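Local coordinates for uncharacterized protein lp_1913 (Lactobacillus plantarum, PDB 3FLH) that is of unknown function but has a rhodanese-like domain, a fold found in sulfurtransferases and in relatives that have lost that activity, at residues I65-W79 against L93-L107. Residues are numbered along the deposited sequence; the frame is centred on the assembly and turned at random.
Sequences IGELDPAKTYVVYDW and LLSAGFEAYELAGAL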
loop_
_atom_site.group_PDB
_atom_site.type_symbol
_atom_site.label_atom_id
_atom_site.label_comp_id
_atom_site.label_asym_id
_atom_site.label_seq_id
_atom_site.Cartn_x
_atom_site.Cartn_y
_atom_site.Cartn_z
ATOM N N ILE B 65 2.560 0.376 24.976
ATOM C CA ILE B 65 1.132 0.236 24.755
ATOM C C ILE B 65 0.348 0.190 26.068
ATOM O O ILE B 65 -0.883 0.263 26.073
ATOM C CB ILE B 65 0.847 -1.024 23.901
ATOM C CG1 ILE B 65 -0.496 -0.876 23.190
ATOM C CG2 ILE B 65 0.870 -2.269 24.773
ATOM C CD1 ILE B 65 -0.733 -1.936 22.150
ATOM N N GLY B 66 1.073 0.091 27.180
ATOM C CA GLY B 66 0.435 0.042 28.484
ATOM C C GLY B 66 0.090 1.417 29.026
ATOM O O GLY B 66 -0.489 1.541 30.105
ATOM N N GLU B 67 0.439 2.455 28.276
ATOM C CA GLU B 67 0.165 3.831 28.692
ATOM C C GLU B 67 -1.047 4.368 27.942
ATOM O O GLU B 67 -1.391 5.544 28.062
ATOM C CB GLU B 67 1.364 4.724 28.377
ATOM C CG GLU B 67 2.695 4.006 28.405
ATOM C CD GLU B 67 3.832 4.876 27.902
ATOM O OE1 GLU B 67 3.594 5.696 26.988
ATOM O OE2 GLU B 67 4.965 4.726 28.406
ATOM N N LEU B 68 -1.693 3.504 27.167
ATOM C CA LEU B 68 -2.842 3.921 26.372
ATOM C C LEU B 68 -4.197 3.636 27.014
ATOM O O LEU B 68 -4.392 2.609 27.658
ATOM C CB LEU B 68 -2.772 3.262 24.988
ATOM C CG LEU B 68 -1.474 3.470 24.192
ATOM C CD1 LEU B 68 -1.563 2.731 22.870
ATOM C CD2 LEU B 68 -1.227 4.953 23.961
ATOM N N ASP B 69 -5.129 4.565 26.833
ATOM C CA ASP B 69 -6.477 4.423 27.372
ATOM C C ASP B 69 -7.240 3.437 26.489
ATOM O O ASP B 69 -7.372 3.654 25.285
ATOM C CB ASP B 69 -7.194 5.770 27.361
ATOM C CG ASP B 69 -8.490 5.743 28.142
ATOM O OD1 ASP B 69 -9.279 4.793 27.953
ATOM O OD2 ASP B 69 -8.720 6.672 28.943
ATOM N N PRO B 70 -7.761 2.348 27.079
ATOM C CA PRO B 70 -8.509 1.321 26.347
ATOM C C PRO B 70 -9.864 1.757 25.792
ATOM O O PRO B 70 -10.433 1.083 24.934
ATOM C CB PRO B 70 -8.636 0.201 27.373
ATOM C CG PRO B 70 -8.759 0.955 28.656
ATOM C CD PRO B 70 -7.691 2.016 28.515
ATOM N N ALA B 71 -10.376 2.880 26.281
ATOM C CA ALA B 71 -11.666 3.395 25.830
ATOM C C ALA B 71 -11.530 4.254 24.573
ATOM O O ALA B 71 -12.527 4.626 23.957
ATOM C CB ALA B 71 -12.315 4.211 26.945
ATOM N N LYS B 72 -10.295 4.564 24.193
ATOM C CA LYS B 72 -10.044 5.395 23.020
ATOM C C LYS B 72 -9.765 4.576 21.758
ATOM O O LYS B 72 -9.355 3.419 21.833
ATOM C CB LYS B 72 -8.849 6.315 23.287
ATOM C CG LYS B 72 -9.045 7.301 24.426
ATOM C CD LYS B 72 -10.026 8.400 24.045
ATOM C CE LYS B 72 -10.138 9.451 25.149
ATOM N NZ LYS B 72 -10.999 10.587 24.737
ATOM N N THR B 73 -9.996 5.182 20.600
ATOM C CA THR B 73 -9.713 4.512 19.340
ATOM C C THR B 73 -8.439 5.148 18.807
ATOM O O THR B 73 -8.336 6.371 18.702
ATOM C CB THR B 73 -10.864 4.679 18.327
ATOM O OG1 THR B 73 -12.019 3.984 18.809
ATOM C CG2 THR B 73 -10.478 4.100 16.968
ATOM N N TYR B 74 -7.457 4.314 18.484
ATOM C CA TYR B 74 -6.180 4.813 17.997
ATOM C C TYR B 74 -6.021 4.792 16.489
ATOM O O TYR B 74 -6.483 3.875 15.818
ATOM C CB TYR B 74 -5.068 4.020 18.677
ATOM C CG TYR B 74 -5.065 4.278 20.164
ATOM C CD1 TYR B 74 -4.404 5.387 20.694
ATOM C CD2 TYR B 74 -5.817 3.482 21.028
ATOM C CE1 TYR B 74 -4.498 5.699 22.048
ATOM C CE2 TYR B 74 -5.918 3.788 22.381
ATOM C CZ TYR B 74 -5.257 4.897 22.880
ATOM O OH TYR B 74 -5.357 5.209 24.209
ATOM N N VAL B 75 -5.373 5.830 15.969
ATOM C CA VAL B 75 -5.111 5.960 14.538
ATOM C C VAL B 75 -3.595 6.083 14.387
ATOM O O VAL B 75 -2.985 7.012 14.911
ATOM C CB VAL B 75 -5.799 7.226 13.950
ATOM C CG1 VAL B 75 -5.527 7.335 12.456
ATOM C CG2 VAL B 75 -7.307 7.165 14.205
ATOM N N VAL B 76 -2.987 5.141 13.678
ATOM C CA VAL B 76 -1.543 5.163 13.493
ATOM C C VAL B 76 -1.167 5.652 12.096
ATOM O O VAL B 76 -1.975 5.582 11.175
ATOM C CB VAL B 76 -0.935 3.747 13.693
ATOM C CG1 VAL B 76 -1.242 3.231 15.089
ATOM C CG2 VAL B 76 -1.496 2.795 12.650
ATOM N N TYR B 77 0.057 6.156 11.946
ATOM C CA TYR B 77 0.535 6.610 10.644
ATOM C C TYR B 77 2.055 6.690 10.575
ATOM O O TYR B 77 2.725 6.986 11.567
ATOM C CB TYR B 77 -0.069 7.979 10.287
ATOM C CG TYR B 77 0.509 9.150 11.060
ATOM C CD1 TYR B 77 1.735 9.724 10.693
ATOM C CD2 TYR B 77 -0.180 9.698 12.145
ATOM C CE1 TYR B 77 2.252 10.815 11.389
ATOM C CE2 TYR B 77 0.328 10.789 12.845
ATOM C CZ TYR B 77 1.533 11.340 12.462
ATOM O OH TYR B 77 2.009 12.436 13.129
ATOM N N ASP B 78 2.594 6.407 9.396
ATOM C CA ASP B 78 4.027 6.484 9.169
ATOM C C ASP B 78 4.158 7.659 8.211
ATOM O O ASP B 78 3.155 8.309 7.886
ATOM C CB ASP B 78 4.551 5.185 8.532
ATOM C CG ASP B 78 6.084 5.112 8.491
ATOM O OD1 ASP B 78 6.762 5.967 9.106
ATOM O OD2 ASP B 78 6.617 4.184 7.848
ATOM N N TRP B 79 5.367 7.941 7.749
ATOM C CA TRP B 79 5.542 9.081 6.858
ATOM C C TRP B 79 4.787 8.913 5.548
ATOM O O TRP B 79 4.319 9.888 4.962
ATOM C CB TRP B 79 7.031 9.343 6.595
ATOM C CG TRP B 79 7.743 8.301 5.787
ATOM C CD1 TRP B 79 8.139 7.061 6.200
ATOM C CD2 TRP B 79 8.177 8.432 4.431
ATOM N NE1 TRP B 79 8.803 6.411 5.180
ATOM C CE2 TRP B 79 8.838 7.232 4.082
ATOM C CE3 TRP B 79 8.074 9.451 3.475
ATOM C CZ2 TRP B 79 9.395 7.022 2.813
ATOM C CZ3 TRP B 79 8.629 9.242 2.211
ATOM C CH2 TRP B 79 9.280 8.036 1.895
ATOM N N LEU B 93 -1.851 -3.420 18.153
ATOM C CA LEU B 93 -2.991 -2.830 18.851
ATOM C C LEU B 93 -4.219 -3.744 18.835
ATOM O O LEU B 93 -4.822 -4.010 19.879
ATOM C CB LEU B 93 -3.336 -1.466 18.232
ATOM C CG LEU B 93 -2.312 -0.344 18.423
ATOM C CD1 LEU B 93 -2.579 0.796 17.449
ATOM C CD2 LEU B 93 -2.380 0.155 19.871
ATOM N N LEU B 94 -4.588 -4.222 17.651
ATOM C CA LEU B 94 -5.745 -5.105 17.523
ATOM C C LEU B 94 -5.524 -6.425 18.278
ATOM O O LEU B 94 -6.457 -6.960 18.873
ATOM C CB LEU B 94 -6.055 -5.380 16.043
ATOM C CG LEU B 94 -6.358 -4.189 15.104
ATOM C CD1 LEU B 94 -6.675 -4.732 13.703
ATOM C CD2 LEU B 94 -7.536 -3.371 15.624
ATOM N N SER B 95 -4.299 -6.949 18.269
ATOM C CA SER B 95 -4.021 -8.202 18.985
ATOM C C SER B 95 -4.133 -8.007 20.496
ATOM O O SER B 95 -4.435 -8.949 21.229
ATOM C CB SER B 95 -2.618 -8.726 18.659
ATOM O OG SER B 95 -2.522 -9.136 17.305
ATOM N N ALA B 96 -3.889 -6.783 20.951
ATOM C CA ALA B 96 -3.951 -6.459 22.372
ATOM C C ALA B 96 -5.369 -6.141 22.842
ATOM O O ALA B 96 -5.583 -5.832 24.013
ATOM C CB ALA B 96 -3.029 -5.279 22.674
ATOM N N GLY B 97 -6.334 -6.214 21.931
ATOM C CA GLY B 97 -7.709 -5.929 22.296
ATOM C C GLY B 97 -8.095 -4.465 22.165
ATOM O O GLY B 97 -9.091 -4.024 22.742
ATOM N N PHE B 98 -7.311 -3.703 21.410
ATOM C CA PHE B 98 -7.601 -2.287 21.206
ATOM C C PHE B 98 -8.329 -2.058 19.892
ATOM O O PHE B 98 -8.269 -2.880 18.976
ATOM C CB PHE B 98 -6.306 -1.465 21.191
ATOM C CG PHE B 98 -5.748 -1.190 22.553
ATOM C CD1 PHE B 98 -6.272 -0.169 23.337
ATOM C CD2 PHE B 98 -4.708 -1.962 23.064
ATOM C CE1 PHE B 98 -5.777 0.075 24.613
ATOM C CE2 PHE B 98 -4.202 -1.728 24.342
ATOM C CZ PHE B 98 -4.737 -0.706 25.117
ATOM N N GLU B 99 -9.033 -0.938 19.813
ATOM C CA GLU B 99 -9.721 -0.565 18.592
ATOM C C GLU B 99 -8.776 0.421 17.909
ATOM O O GLU B 99 -8.415 1.440 18.496
ATOM C CB GLU B 99 -11.060 0.106 18.915
ATOM C CG GLU B 99 -12.171 -0.884 19.244
ATOM C CD GLU B 99 -12.461 -1.806 18.077
ATOM O OE1 GLU B 99 -12.901 -1.301 17.019
ATOM O OE2 GLU B 99 -12.241 -3.034 18.207
ATOM N N ALA B 100 -8.348 0.107 16.690
ATOM C CA ALA B 100 -7.444 0.997 15.972
ATOM C C ALA B 100 -7.627 0.940 14.468
ATOM O O ALA B 100 -8.301 0.061 13.941
ATOM C CB ALA B 100 -6.001 0.684 16.332
ATOM N N TYR B 101 -7.025 1.906 13.789
ATOM C CA TYR B 101 -7.098 2.013 12.341
ATOM C C TYR B 101 -5.834 2.717 11.871
ATOM O O TYR B 101 -5.175 3.412 12.645
ATOM C CB TYR B 101 -8.312 2.863 11.930
ATOM C CG TYR B 101 -9.659 2.292 12.319
ATOM C CD1 TYR B 101 -10.270 1.303 11.543
ATOM C CD2 TYR B 101 -10.311 2.719 13.479
ATOM C CE1 TYR B 101 -11.497 0.748 11.912
ATOM C CE2 TYR B 101 -11.538 2.171 13.858
ATOM C CZ TYR B 101 -12.123 1.184 13.072
ATOM O OH TYR B 101 -13.313 0.612 13.460
ATOM N N GLU B 102 -5.494 2.532 10.602
ATOM C CA GLU B 102 -4.343 3.204 10.033
ATOM C C GLU B 102 -4.919 4.434 9.321
ATOM O O GLU B 102 -6.003 4.350 8.737
ATOM C CB GLU B 102 -3.634 2.309 9.016
ATOM C CG GLU B 102 -2.273 2.849 8.661
ATOM C CD GLU B 102 -1.530 2.030 7.625
ATOM O OE1 GLU B 102 -1.536 0.782 7.716
ATOM O OE2 GLU B 102 -0.925 2.654 6.730
ATOM N N LEU B 103 -4.227 5.569 9.384
ATOM C CA LEU B 103 -4.700 6.786 8.720
ATOM C C LEU B 103 -4.491 6.674 7.208
ATOM O O LEU B 103 -3.367 6.485 6.758
ATOM C CB LEU B 103 -3.940 8.025 9.231
ATOM C CG LEU B 103 -4.148 9.351 8.470
ATOM C CD1 LEU B 103 -5.600 9.800 8.628
ATOM C CD2 LEU B 103 -3.211 10.443 9.017
ATOM N N ALA B 104 -5.569 6.788 6.430
ATOM C CA ALA B 104 -5.471 6.717 4.970
ATOM C C ALA B 104 -4.668 7.920 4.478
ATOM O O ALA B 104 -4.955 9.052 4.864
ATOM C CB ALA B 104 -6.866 6.739 4.349
ATOM N N GLY B 105 -3.670 7.687 3.631
ATOM C CA GLY B 105 -2.870 8.793 3.132
ATOM C C GLY B 105 -1.617 9.054 3.950
ATOM O O GLY B 105 -0.660 9.653 3.458
ATOM N N ALA B 106 -1.621 8.613 5.205
ATOM C CA ALA B 106 -0.469 8.789 6.089
ATOM C C ALA B 106 -0.095 10.265 6.268
ATOM O O ALA B 106 -0.907 11.151 6.006
ATOM C CB ALA B 106 0.724 8.002 5.547
ATOM N N LEU B 107 1.132 10.523 6.709
ATOM C CA LEU B 107 1.596 11.890 6.933
ATOM C C LEU B 107 1.730 12.675 5.636
ATOM O O LEU B 107 1.358 13.849 5.571
ATOM C CB LEU B 107 2.943 11.887 7.659
ATOM C CG LEU B 107 3.473 13.280 8.020
ATOM C CD1 LEU B 107 2.465 13.994 8.913
ATOM C CD2 LEU B 107 4.818 13.162 8.728
HETATM O O HOH W 1 -9.289 0.885 22.062
HETATM O O HOH W 2 0.982 4.667 7.371
#
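Tyr74 and Val76 hydrogen-bond through their backbones to Glu99, Tyr101 and Leu103, and lie opposite Ala100 and Glu102 in neighbouring parallel strands of a right-handed β-α-β crossover through helix 85-95 in the rhodanese-like domain. The bonds alternate: Tyr74 N reaches Glu99 O, Tyr101 N returns to Tyr74 O (2.9 Å), Val76 N takes Tyr101 O, and Leu103 N closes on Val76 O at 168°.

The tight side is the face where Tyr74, Val76 and Ala100 meet the crossover helix. Leu93 forks there: CD1 meets Val76 CG1 tip to tip at 3.6 Å, while CD2 packs against Ile65 CD1 at 3.5 Å. With CG anti to its carbonyl carbon (chi1 -79°), Phe98 sets its ring against residues 65-70. Its CE2 lies against Ile65 CG1, its CE1 against Pro70 CA (3.5 Å), and its CD1 near Tyr74 CE2, the two ring planes standing at 84°. An alanine in place of Phe98 would probably leave Ile65 and Pro70 without their shared partner and open a gap beside the Tyr74 ring. That ring carries Leu68 CD1 over the centre of one face, and its OH donates to Asp69 O, which also accepts from Lys72 N on the opposite face of the carbonyl plane.

The other face, with Thr73, Val75 and Tyr101, is more open at its Thr73-Glu99 end, where Thr73 CG2 meets the edge of the Tyr101 ring at 3.8 Å and Glu99 bends away to Asn2 of the second subunit; farther along, Val75 CG1 still packs on Leu103 CB. A water ties Pro70 O and Lys72 O to Glu99 N. Beyond the strands, the type II turn Leu103-Ala106 brings the next helix round, and Leu107 N donates to Asp78 O, nearly along its C=O axis, at 3.2 Å.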